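Local coordinates for stiv-a81 (PDB 3RKL), which is of unknown function but folds as a helical-bundle protein, probably multi-subunit, of a virus that infects the hyperthermophilic archaeon Sulfolobus, at residues S2-N7 and I13-K18; K30-I35 and H62-Y67. The protein carries 1 engineered substitution. All coordinates share one frame; numbering follows the deposited sequence.

In the fold
Contact 1 lies toward the outside of the chain, where strand 3-9 meets strand 12-15, and is only partly buried; contact 2 sits near the chain's centre, where helix 25-46 runs against helix 55-80, and all its touching residues are buried. The two therefore hold different elements. Their chemistry follows their place: backbone hydrogen bonds and a mixture of apolar and polar side chains in the hairpin, apolar and aromatic packing alone between the helices. They meet on helix 55-80, where Tyr15 OH of contact 1 probably hydrogen-bonds His62 NE2 of contact 2 and Tyr15 also packs on Ile66. Both contacts touch the second subunit.

Contact 1 (S2-N7 and I13-K18); sequences SKITIN and IEYGHK
Ile4 lays its CG2 methyl against the phenol end of Tyr15, 4.0 Å from Tyr15 CE1, with the two side chains slanting across each other. The ring then runs past Thr5, which takes part through its backbone: Thr5 O lies in the plane of the ring at its edge, 3.4 Å from Tyr15 CD1. Tyr15 gets there because its CG is anti to the backbone N (chi1 -169°), which carries the ring alongside the first strand, while the hydroxyl finds its hydrogen-bond partner in His62 of helix 55-80. Next along, Ile6 and Ile13 stand side by side and point the same way, their CG2 methyls 3.7 Å apart; Ile4 and Ile6 both also rest on Ile66.

This is the beta hairpin of strands 3-9 and 12-15, the first two strands of a three-stranded antiparallel meander, and a type I' turn from Tyr15 to Lys18 leads straight into its third strand. The other edge of strand 3-9 pairs antiparallel with a strand of the second subunit, so the sheet continues across that interface.

At Asn7 the splayed strands close on one another, as a hydrogen-bonded antiparallel pair with Glu14. The bond from Glu14 N to Asn7 O is short and nearly straight (2.8 Å, 171° at the hydrogen), whereas the return bond from Asn7 N to Glu14 O is weak at 3.3 Å. Asn7 O also receives a CA-H...O contact from Ile13 CA at 3.5 Å. On the sheet face carrying Asn7 and Glu14, Glu14 OE2 lies 3.8 Å from Asn7 CB, a contact and not a bond.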
loop_
_atom_site.group_PDB
_atom_site.type_symbol
_atom_site.label_atom_id
_atom_site.label_comp_id
_atom_site.label_asym_id
_atom_site.label_seq_id
_atom_site.Cartn_x
_atom_site.Cartn_y
_atom_site.Cartn_z
ATOM N N SER A 2 -30.910 13.756 -17.519
ATOM C CA SER A 2 -30.237 13.078 -18.659
ATOM C C SER A 2 -30.168 11.570 -18.420
ATOM O O SER A 2 -30.477 11.084 -17.333
ATOM C CB SER A 2 -28.833 13.647 -18.862
ATOM O OG SER A 2 -28.020 13.423 -17.723
ATOM N N LYS A 3 -29.757 10.837 -19.448
ATOM C CA LYS A 3 -29.767 9.384 -19.402
ATOM C C LYS A 3 -28.497 8.813 -20.014
ATOM O O LYS A 3 -28.082 9.231 -21.097
ATOM C CB LYS A 3 -30.989 8.873 -20.163
ATOM C CG LYS A 3 -31.254 7.387 -20.055
ATOM C CD LYS A 3 -32.196 6.910 -21.169
ATOM C CE LYS A 3 -33.589 7.513 -21.051
ATOM N NZ LYS A 3 -34.494 7.062 -22.150
ATOM N N ILE A 4 -27.891 7.860 -19.308
ATOM C CA ILE A 4 -26.780 7.069 -19.826
ATOM C C ILE A 4 -27.267 5.667 -20.164
ATOM O O ILE A 4 -27.875 4.997 -19.329
ATOM C CB ILE A 4 -25.644 6.922 -18.783
ATOM C CG1 ILE A 4 -25.067 8.284 -18.411
ATOM C CG2 ILE A 4 -24.543 6.029 -19.319
ATOM C CD1 ILE A 4 -24.202 8.247 -17.150
ATOM N N THR A 5 -26.986 5.212 -21.381
ATOM C CA THR A 5 -27.383 3.863 -21.795
ATOM C C THR A 5 -26.167 2.999 -22.104
ATOM O O THR A 5 -25.301 3.381 -22.894
ATOM C CB THR A 5 -28.297 3.899 -23.020
ATOM O OG1 THR A 5 -29.443 4.694 -22.715
ATOM C CG2 THR A 5 -28.745 2.500 -23.394
ATOM N N ILE A 6 -26.117 1.837 -21.460
ATOM C CA ILE A 6 -25.037 0.874 -21.647
ATOM C C ILE A 6 -25.616 -0.375 -22.274
ATOM O O ILE A 6 -26.506 -1.007 -21.704
ATOM C CB ILE A 6 -24.385 0.478 -20.311
ATOM C CG1 ILE A 6 -24.010 1.717 -19.501
ATOM C CG2 ILE A 6 -23.147 -0.389 -20.559
ATOM C CD1 ILE A 6 -23.553 1.411 -18.081
ATOM N N ASN A 7 -25.104 -0.738 -23.445
ATOM C CA ASN A 7 -25.582 -1.922 -24.149
ATOM C C ASN A 7 -24.666 -3.098 -23.882
ATOM O O ASN A 7 -23.441 -2.968 -23.896
ATOM C CB ASN A 7 -25.703 -1.651 -25.641
ATOM C CG ASN A 7 -26.882 -0.758 -25.965
ATOM O OD1 ASN A 7 -28.041 -1.149 -25.795
ATOM N ND2 ASN A 7 -26.594 0.459 -26.410
ATOM N N ILE A 13 -19.467 -5.192 -23.862
ATOM C CA ILE A 13 -20.116 -3.920 -23.602
ATOM C C ILE A 13 -19.956 -3.037 -24.826
ATOM O O ILE A 13 -18.868 -2.958 -25.405
ATOM C CB ILE A 13 -19.507 -3.229 -22.373
ATOM C CG1 ILE A 13 -19.678 -4.125 -21.145
ATOM C CG2 ILE A 13 -20.161 -1.864 -22.145
ATOM C CD1 ILE A 13 -18.662 -3.872 -20.072
ATOM N N GLU A 14 -21.048 -2.375 -25.212
ATOM C CA GLU A 14 -21.056 -1.484 -26.357
ATOM C C GLU A 14 -21.355 -0.095 -25.835
ATOM O O GLU A 14 -22.373 0.102 -25.181
ATOM C CB GLU A 14 -22.121 -1.920 -27.371
ATOM C CG GLU A 14 -21.735 -3.176 -28.148
ATOM C CD GLU A 14 -22.919 -3.910 -28.774
ATOM O OE1 GLU A 14 -22.670 -4.888 -29.514
ATOM O OE2 GLU A 14 -24.084 -3.526 -28.529
ATOM N N TYR A 15 -20.446 0.844 -26.094
ATOM C CA TYR A 15 -20.590 2.232 -25.620
ATOM C C TYR A 15 -19.653 3.185 -26.376
ATOM O O TYR A 15 -18.520 2.832 -26.684
ATOM C CB TYR A 15 -20.284 2.315 -24.109
ATOM C CG TYR A 15 -20.659 3.632 -23.455
ATOM C CD1 TYR A 15 -21.991 3.924 -23.129
ATOM C CD2 TYR A 15 -19.682 4.600 -23.153
ATOM C CE1 TYR A 15 -22.336 5.143 -22.528
ATOM C CE2 TYR A 15 -20.020 5.814 -22.559
ATOM C CZ TYR A 15 -21.344 6.084 -22.239
ATOM O OH TYR A 15 -21.667 7.284 -21.641
ATOM N N GLY A 16 -20.135 4.391 -26.658
ATOM C CA GLY A 16 -19.298 5.475 -27.220
ATOM C C GLY A 16 -18.353 5.109 -28.361
ATOM O O GLY A 16 -17.155 5.426 -28.321
ATOM N N HIS A 17 -18.903 4.441 -29.373
ATOM C CA HIS A 17 -18.168 4.022 -30.589
ATOM C C HIS A 17 -17.182 2.872 -30.351
ATOM O O HIS A 17 -16.388 2.542 -31.237
ATOM C CB HIS A 17 -17.432 5.200 -31.275
ATOM C CG HIS A 17 -18.303 6.383 -31.583
ATOM N ND1 HIS A 17 -19.154 6.428 -32.670
ATOM C CD2 HIS A 17 -18.421 7.583 -30.967
ATOM C CE1 HIS A 17 -19.776 7.593 -32.691
ATOM N NE2 HIS A 17 -19.347 8.314 -31.672
ATOM N N LYS A 18 -17.240 2.256 -29.170
ATOM C CA LYS A 18 -16.313 1.181 -28.815
ATOM C C LYS A 18 -17.029 -0.067 -28.274
ATOM O O LYS A 18 -18.159 0.006 -27.793
ATOM C CB LYS A 18 -15.288 1.687 -27.795
ATOM C CG LYS A 18 -14.499 2.901 -28.268
ATOM C CD LYS A 18 -13.449 3.349 -27.272
ATOM C CE LYS A 18 -12.732 4.600 -27.764
ATOM N NZ LYS A 18 -11.810 5.177 -26.748
#

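Contact 2 (K30-I35 and H62-Y67); sequences KNLAEI and HEYAIY
Leu32 pushes its two methyls into the notch between Tyr64 and Tyr67, residues one turn apart on the facing helix. The CD2 branch butts against the edge of the Tyr64 ring, a tight fit at 3.2 Å from Tyr64 CD1, with the two side chains crossing at about a right angle. The CD1 branch lies against the start of Tyr67, 4.1 Å from Tyr67 CB and 4.0 Å from the backbone carbon Tyr67 C.

The Tyr64 ring is in turn a bump set between Leu32 at its edge and Ile35 over one face. Ile35 CG2, held anti to its own backbone nitrogen (chi1 -73°, measured to CG1), sits 4.2 Å from the ring centroid and 26° off the normal, a CH-pi contact. The opposite face is met near its rim by Tyr67 CD2, so the ring is packed from both sides. Tyr67 itself swings away from Leu32: its hydroxyl donates to Glu63 OE2 at 2.6 Å, on the anti side of the carboxylate, and its ring stacks with Phe20 of strand 18-21.

Helices 25-46 and 55-80 form an antiparallel hairpin here, their local axes 9.1 Å apart and crossing at -154°, in keeping with a four-helix bundle built from more than one chain. Tyr37 of the second subunit packs on Ala33, and Leu46 of the third subunit on Ile35.

No hydrogen bond joins the two helix segments, and the polar end of Tyr67 is satisfied within its own helix; with no directional bond across them, their relative position probably depends on the fit of Leu32 and Ile35 around the Tyr64 ring.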
loop_
_atom_site.group_PDB
_atom_site.type_symbol
_atom_site.label_atom_id
_atom_site.label_comp_id
_atom_site.label_asym_id
_atom_site.label_seq_id
_atom_site.Cartn_x
_atom_site.Cartn_y
_atom_site.Cartn_z
ATOM N N LYS A 30 -11.939 -6.057 -10.513
ATOM C CA LYS A 30 -10.848 -5.494 -9.702
ATOM C C LYS A 30 -9.961 -4.587 -10.553
ATOM O O LYS A 30 -9.641 -3.457 -10.164
ATOM C CB LYS A 30 -9.990 -6.602 -9.081
ATOM C CG LYS A 30 -10.688 -7.419 -8.003
ATOM C CD LYS A 30 -9.736 -8.405 -7.321
ATOM C CE LYS A 30 -9.096 -9.405 -8.273
ATOM N NZ LYS A 30 -8.184 -10.390 -7.565
ATOM N N ASN A 31 -9.574 -5.087 -11.721
ATOM C CA ASN A 31 -8.664 -4.343 -12.602
ATOM C C ASN A 31 -9.265 -3.024 -13.091
ATOM O O ASN A 31 -8.590 -1.983 -13.110
ATOM C CB ASN A 31 -8.260 -5.188 -13.797
ATOM C CG ASN A 31 -7.370 -6.358 -13.428
ATOM O OD1 ASN A 31 -6.775 -6.390 -12.347
ATOM N ND2 ASN A 31 -7.266 -7.339 -14.338
ATOM N N LEU A 32 -10.532 -3.072 -13.481
ATOM C CA LEU A 32 -11.215 -1.874 -13.961
ATOM C C LEU A 32 -11.389 -0.847 -12.831
ATOM O O LEU A 32 -11.237 0.351 -13.055
ATOM C CB LEU A 32 -12.565 -2.222 -14.579
ATOM C CG LEU A 32 -12.531 -2.965 -15.920
ATOM C CD1 LEU A 32 -13.901 -3.546 -16.247
ATOM C CD2 LEU A 32 -12.069 -2.071 -17.028
ATOM N N ALA A 33 -11.683 -1.300 -11.609
ATOM C CA ALA A 33 -11.806 -0.374 -10.490
ATOM C C ALA A 33 -10.479 0.336 -10.212
ATOM O O ALA A 33 -10.448 1.527 -9.920
ATOM C CB ALA A 33 -12.328 -1.080 -9.211
ATOM N N GLU A 34 -9.400 -0.426 -10.274
ATOM C CA GLU A 34 -8.064 0.108 -10.072
ATOM C C GLU A 34 -7.715 1.143 -11.147
ATOM O O GLU A 34 -7.148 2.192 -10.843
ATOM C CB GLU A 34 -7.067 -1.046 -10.071
ATOM C CG GLU A 34 -5.672 -0.672 -9.697
ATOM C CD GLU A 34 -4.771 -1.880 -9.595
ATOM O OE1 GLU A 34 -4.940 -2.830 -10.395
ATOM O OE2 GLU A 34 -3.892 -1.880 -8.713
ATOM N N ILE A 35 -8.058 0.840 -12.406
ATOM C CA ILE A 35 -7.812 1.771 -13.508
ATOM C C ILE A 35 -8.579 3.076 -13.299
ATOM O O ILE A 35 -8.036 4.169 -13.475
ATOM C CB ILE A 35 -8.134 1.114 -14.881
ATOM C CG1 ILE A 35 -7.052 0.097 -15.229
ATOM C CG2 ILE A 35 -8.288 2.173 -15.984
ATOM C CD1 ILE A 35 -7.473 -0.934 -16.265
ATOM N N HIS A 62 -14.260 7.964 -17.804
ATOM C CA HIS A 62 -15.665 7.647 -17.957
ATOM C C HIS A 62 -15.867 6.302 -18.649
ATOM O O HIS A 62 -16.677 5.500 -18.224
ATOM C CB HIS A 62 -16.385 8.746 -18.727
ATOM C CG HIS A 62 -17.825 8.444 -18.981
ATOM N ND1 HIS A 62 -18.695 8.103 -17.971
ATOM C CD2 HIS A 62 -18.544 8.421 -20.125
ATOM C CE1 HIS A 62 -19.891 7.872 -18.486
ATOM N NE2 HIS A 62 -19.829 8.075 -19.789
ATOM N N GLU A 63 -15.118 6.082 -19.716
ATOM C CA GLU A 63 -15.192 4.836 -20.480
ATOM C C GLU A 63 -14.996 3.618 -19.574
ATOM O O GLU A 63 -15.803 2.680 -19.560
ATOM C CB GLU A 63 -14.126 4.893 -21.581
ATOM C CG GLU A 63 -13.837 3.630 -22.296
ATOM C CD GLU A 63 -12.773 3.783 -23.394
ATOM O OE1 GLU A 63 -12.124 4.859 -23.498
ATOM O OE2 GLU A 63 -12.588 2.805 -24.155
ATOM N N TYR A 64 -13.909 3.634 -18.813
ATOM C CA TYR A 64 -13.590 2.493 -17.948
ATOM C C TYR A 64 -14.604 2.337 -16.812
ATOM O O TYR A 64 -14.923 1.222 -16.433
ATOM C CB TYR A 64 -12.131 2.553 -17.478
ATOM C CG TYR A 64 -11.232 1.942 -18.517
ATOM C CD1 TYR A 64 -10.900 0.597 -18.448
ATOM C CD2 TYR A 64 -10.781 2.674 -19.609
ATOM C CE1 TYR A 64 -10.115 -0.004 -19.404
ATOM C CE2 TYR A 64 -9.993 2.073 -20.590
ATOM C CZ TYR A 64 -9.676 0.726 -20.478
ATOM O OH TYR A 64 -8.899 0.107 -21.420
ATOM N N ALA A 65 -15.151 3.441 -16.307
ATOM C CA ALA A 65 -16.220 3.371 -15.309
ATOM C C ALA A 65 -17.484 2.728 -15.900
ATOM O O ALA A 65 -18.192 1.981 -15.222
ATOM C CB ALA A 65 -16.527 4.763 -14.753
ATOM N N ILE A 66 -17.764 3.022 -17.169
ATOM C CA ILE A 66 -18.899 2.413 -17.872
ATOM C C ILE A 66 -18.681 0.889 -18.003
ATOM O O ILE A 66 -19.591 0.101 -17.723
ATOM C CB ILE A 66 -19.133 3.073 -19.244
ATOM C CG1 ILE A 66 -19.759 4.463 -19.067
ATOM C CG2 ILE A 66 -20.002 2.178 -20.148
ATOM C CD1 ILE A 66 -21.249 4.457 -18.708
ATOM N N TYR A 67 -17.472 0.485 -18.380
ATOM C CA TYR A 67 -17.158 -0.947 -18.530
ATOM C C TYR A 67 -17.305 -1.675 -17.187
ATOM O O TYR A 67 -17.821 -2.798 -17.110
ATOM C CB TYR A 67 -15.750 -1.137 -19.069
ATOM C CG TYR A 67 -15.496 -0.490 -20.417
ATOM C CD1 TYR A 67 -16.538 -0.244 -21.315
ATOM C CD2 TYR A 67 -14.214 -0.138 -20.792
ATOM C CE1 TYR A 67 -16.301 0.353 -22.527
ATOM C CE2 TYR A 67 -13.969 0.440 -22.026
ATOM C CZ TYR A 67 -15.015 0.687 -22.876
ATOM O OH TYR A 67 -14.748 1.289 -24.096
#